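Local coordinates for protein CrRbcX-IIa (Chlamydomonas reinhardtii, PDB 5BS1) that probably acts as a chaperone in the assembly of Rubisco and forms a dimer of two copies, at residues A[5-8]-A[9-13]; A[26-29]-A[30-34]. All coordinates share one frame; numbering follows the deposited sequence. Where two conformers were deposited one is given.

Contact 1: A[5-8]-A[9-13]; sequences ADSF and SGASP
Phe8 and Ala11 meet through both backbone and side chain in the loop that leads into helix 13-38. The polar part is one hydrogen bond. Ala11 N donates a hydrogen bond to Phe8 O at 3.0 Å, with an N-H...O angle of 159°. The bond closes a type II beta turn from Phe8 to Ala11. Gly10 takes the third position with a positive phi, the usual place for glycine in a type II turn.

The apolar part is a CH-pi contact. Ala11 CB sits over the centre of one face of the Phe8 ring, 3.8 Å from the centroid. Chi1 of Phe8, 60°, sets CG between the backbone N and the carbonyl carbon, which folds the ring back over the turn. Ser9 O lies at the ring edge, 3.4 Å from Phe8 CD2. Ser7 OG touches the same methyl, 3.5 Å from Ala11 CB.

Phe8 and Ser7 also touch Arg15 of the helix, and Ser12 OG caps Arg15 N. A short-range bond and a methyl on a ring probably favour the turn just before the helix begins, although crystal neighbours also touch this surface loop.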
loop_
_atom_site.group_PDB
_atom_site.type_symbol
_atom_site.label_atom_id
_atom_site.label_comp_id
_atom_site.label_asym_id
_atom_site.label_seq_id
_atom_site.Cartn_x
_atom_site.Cartn_y
_atom_site.Cartn_z
ATOM N N ALA A 5 -2.691 -5.669 -6.751
ATOM C CA ALA A 5 -2.393 -7.095 -6.810
ATOM C C ALA A 5 -2.526 -7.827 -5.479
ATOM O O ALA A 5 -2.365 -9.051 -5.440
ATOM C CB ALA A 5 -0.981 -7.301 -7.346
ATOM N N ASP A 6 -2.727 -7.096 -4.385
ATOM C CA ASP A 6 -2.899 -7.685 -3.059
ATOM C C ASP A 6 -4.310 -8.198 -2.803
ATOM O O ASP A 6 -5.257 -7.921 -3.564
ATOM C CB ASP A 6 -2.424 -6.714 -1.948
ATOM C CG ASP A 6 -0.903 -6.869 -1.663
ATOM O OD1 ASP A 6 -0.131 -7.282 -2.554
ATOM O OD2 ASP A 6 -0.483 -6.624 -0.533
ATOM N N SER A 7 -4.438 -9.010 -1.752
ATOM C CA SER A 7 -5.698 -9.678 -1.422
ATOM C C SER A 7 -6.192 -10.462 -2.635
ATOM O O SER A 7 -5.412 -11.060 -3.396
ATOM C CB SER A 7 -6.711 -8.633 -0.950
ATOM O OG SER A 7 -7.918 -9.181 -0.412
ATOM N N PHE A 8 -7.501 -10.522 -2.778
ATOM C CA PHE A 8 -8.102 -11.356 -3.828
ATOM C C PHE A 8 -8.733 -10.505 -4.903
ATOM O O PHE A 8 -9.132 -9.375 -4.655
ATOM C CB PHE A 8 -9.100 -12.329 -3.205
ATOM C CG PHE A 8 -10.240 -11.675 -2.459
ATOM C CD1 PHE A 8 -10.158 -11.454 -1.102
ATOM C CD2 PHE A 8 -11.416 -11.356 -3.108
ATOM C CE1 PHE A 8 -11.203 -10.896 -0.417
ATOM C CE2 PHE A 8 -12.466 -10.774 -2.428
ATOM C CZ PHE A 8 -12.363 -10.538 -1.076
ATOM N N SER A 9 -8.797 -11.059 -6.136
ATOM C CA SER A 9 -9.558 -10.429 -7.188
ATOM C C SER A 9 -11.034 -10.396 -6.775
ATOM O O SER A 9 -11.631 -11.439 -6.497
ATOM C CB SER A 9 -9.413 -11.173 -8.532
ATOM O OG SER A 9 -10.162 -10.542 -9.547
ATOM N N GLY A 10 -11.606 -9.201 -6.727
ATOM C CA GLY A 10 -12.932 -8.989 -6.176
ATOM C C GLY A 10 -12.970 -8.226 -4.848
ATOM O O GLY A 10 -14.031 -7.812 -4.374
ATOM N N ALA A 11 -11.809 -8.097 -4.229
ATOM C CA ALA A 11 -11.681 -7.289 -3.005
ATOM C C ALA A 11 -11.828 -5.828 -3.316
ATOM O O ALA A 11 -11.434 -5.362 -4.380
ATOM C CB ALA A 11 -10.332 -7.524 -2.377
ATOM N N SER A 12 -12.306 -5.056 -2.341
ATOM C CA SER A 12 -12.355 -3.602 -2.506
ATOM C C SER A 12 -10.997 -2.991 -2.492
ATOM O O SER A 12 -10.062 -3.616 -1.985
ATOM C CB SER A 12 -13.154 -2.959 -1.392
ATOM O OG SER A 12 -12.501 -3.209 -0.147
ATOM N N PRO A 13 -10.863 -1.766 -2.999
ATOM C CA PRO A 13 -9.566 -1.089 -2.860
ATOM C C PRO A 13 -9.153 -0.954 -1.386
ATOM O O PRO A 13 -7.986 -1.069 -1.043
ATOM C CB PRO A 13 -9.817 0.263 -3.520
ATOM C CG PRO A 13 -10.840 -0.048 -4.562
ATOM C CD PRO A 13 -11.778 -0.993 -3.863
#

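Contact 2: A[26-29]-A[30-34]; sequences TFVA and ARVVL
Phe27 and Arg31, one helical turn apart, pack their side chains together on the outer side of helix 13-38. The aliphatic part of the arginine does the touching. Arg31 CD comes within 3.5 Å of Phe27 CE2, and Arg31 CG lies over one face of the ring. The phenyl swings to this meeting because Phe27 CG is anti to the backbone N (chi1 177°). The arginine chain bends at chi3, 77°, beyond the touching carbons. The guanidinium and ring planes are 22° apart, but the guanidinium lies beyond the ring and does not stack on it. Arg31 was modelled in two conformers, so this describes one of them.

Val28 and Val32 repeat the same spacing more loosely. Their methyls Val28 CG1 and Val32 CG2 are 4.4 Å apart. Val32 CG2 also rests on the backbone, 3.3 Å from Val28 O.

Behind the side chains, the backbone has the i to i+4 bonds of an alpha helix. Ala30, Arg31, Val32 and Val33 donate in turn to the carbonyls of Thr26, Phe27, Val28 and Ala29. The bonds from Arg31 N to Phe27 O and from Val33 N to Ala29 O measure 3.0 and 2.9 Å. This is the long first helix of an all-helical fold, and its inner side is packed by other helices.

Ala29 and Val33 face helix 80-96, where Val89 and Leu86 are among their partners. Ala30 touches Leu59 and Trp71, from helices 46-59 and 69-78. The hydroxyl of Thr26 is hydrogen-bonded to Arg22 O, Gly67 O and Arg90 NH1. On the flank, Val28 packs on Pro13 of the second subunit.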
loop_
_atom_site.group_PDB
_atom_site.type_symbol
_atom_site.label_atom_id
_atom_site.label_comp_id
_atom_site.label_asym_id
_atom_site.label_seq_id
_atom_site.Cartn_x
_atom_site.Cartn_y
_atom_site.Cartn_z
ATOM N N THR A 26 4.449 -6.374 8.673
ATOM C CA THR A 26 5.234 -7.553 8.942
ATOM C C THR A 26 6.685 -7.320 8.584
ATOM O O THR A 26 7.585 -7.696 9.334
ATOM C CB THR A 26 4.664 -8.780 8.181
ATOM O OG1 THR A 26 3.286 -8.971 8.581
ATOM C CG2 THR A 26 5.459 -10.039 8.490
ATOM N N PHE A 27 6.924 -6.695 7.428
ATOM C CA PHE A 27 8.280 -6.358 6.962
ATOM C C PHE A 27 8.948 -5.349 7.885
ATOM O O PHE A 27 10.126 -5.498 8.241
ATOM C CB PHE A 27 8.184 -5.808 5.536
ATOM C CG PHE A 27 9.492 -5.351 4.972
ATOM C CD1 PHE A 27 10.344 -6.257 4.380
ATOM C CD2 PHE A 27 9.875 -4.020 5.058
ATOM C CE1 PHE A 27 11.559 -5.825 3.857
ATOM C CE2 PHE A 27 11.078 -3.589 4.539
ATOM C CZ PHE A 27 11.913 -4.493 3.940
ATOM N N VAL A 28 8.199 -4.331 8.286
ATOM C CA VAL A 28 8.704 -3.347 9.247
ATOM C C VAL A 28 9.138 -4.042 10.536
ATOM O O VAL A 28 10.231 -3.762 11.067
ATOM C CB VAL A 28 7.672 -2.236 9.542
ATOM C CG1 VAL A 28 8.074 -1.423 10.773
ATOM C CG2 VAL A 28 7.550 -1.335 8.334
ATOM N N ALA A 29 8.280 -4.910 11.052
ATOM C CA ALA A 29 8.571 -5.661 12.274
ATOM C C ALA A 29 9.867 -6.455 12.118
ATOM O O ALA A 29 10.686 -6.514 13.043
ATOM C CB ALA A 29 7.423 -6.593 12.664
ATOM N N ALA A 30 10.011 -7.146 11.004
ATOM C CA ALA A 30 11.201 -7.942 10.745
ATOM C C ALA A 30 12.457 -7.085 10.779
ATOM O O ALA A 30 13.491 -7.502 11.350
ATOM C CB ALA A 30 11.108 -8.654 9.400
ATOM N N ARG A 31 12.398 -5.906 10.151
ATOM C CA ARG A 31 13.537 -4.990 10.188
ATOM C C ARG A 31 13.845 -4.529 11.581
ATOM O O ARG A 31 15.014 -4.465 11.958
ATOM C CB ARG A 31 13.313 -3.770 9.306
ATOM C CG ARG A 31 13.351 -4.050 7.830
ATOM C CD ARG A 31 13.356 -2.710 7.094
ATOM N NE ARG A 31 14.690 -2.073 7.130
ATOM C CZ ARG A 31 14.939 -0.775 7.319
ATOM N NH1 ARG A 31 16.198 -0.347 7.296
ATOM N NH2 ARG A 31 13.967 0.095 7.548
ATOM N N VAL A 32 12.816 -4.204 12.357
ATOM C CA VAL A 32 12.974 -3.788 13.753
ATOM C C VAL A 32 13.658 -4.862 14.569
ATOM O O VAL A 32 14.626 -4.592 15.281
ATOM C CB VAL A 32 11.610 -3.423 14.403
ATOM C CG1 VAL A 32 11.692 -3.343 15.929
ATOM C CG2 VAL A 32 11.093 -2.118 13.841
ATOM N N VAL A 33 13.179 -6.087 14.445
ATOM C CA VAL A 33 13.714 -7.191 15.209
ATOM C C VAL A 33 15.141 -7.494 14.771
ATOM O O VAL A 33 15.981 -7.778 15.603
ATOM C CB VAL A 33 12.772 -8.418 15.128
ATOM C CG1 VAL A 33 13.402 -9.677 15.725
ATOM C CG2 VAL A 33 11.469 -8.107 15.872
ATOM N N LEU A 34 15.421 -7.457 13.476
ATOM C CA LEU A 34 16.789 -7.730 13.026
ATOM C C LEU A 34 17.765 -6.740 13.654
ATOM O O LEU A 34 18.855 -7.131 14.088
ATOM C CB LEU A 34 16.908 -7.691 11.511
ATOM C CG LEU A 34 18.231 -8.184 10.901
ATOM C CD1 LEU A 34 18.504 -9.639 11.234
ATOM C CD2 LEU A 34 18.163 -8.010 9.396
#

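How the contacts relate
Both contacts are local and in series along the chain. Contact 1 lies in the loop before helix 13-38, and contact 2 lies on that helix. Their centres are about 25 Å apart and they do not touch. Contact 1 is at the surface, with none of its touching residues buried. Contact 2 is partly buried: one side meets other helices, while Phe27 and Arg31 are exposed. A single turn bond and a methyl over an aromatic face serve the first. A repeated backbone ladder serves the second, where a different ring, Phe27, meets an arginine chain. Pro13 of contact 1 packs on Tyr93 of the second subunit, which contact 2 also reaches.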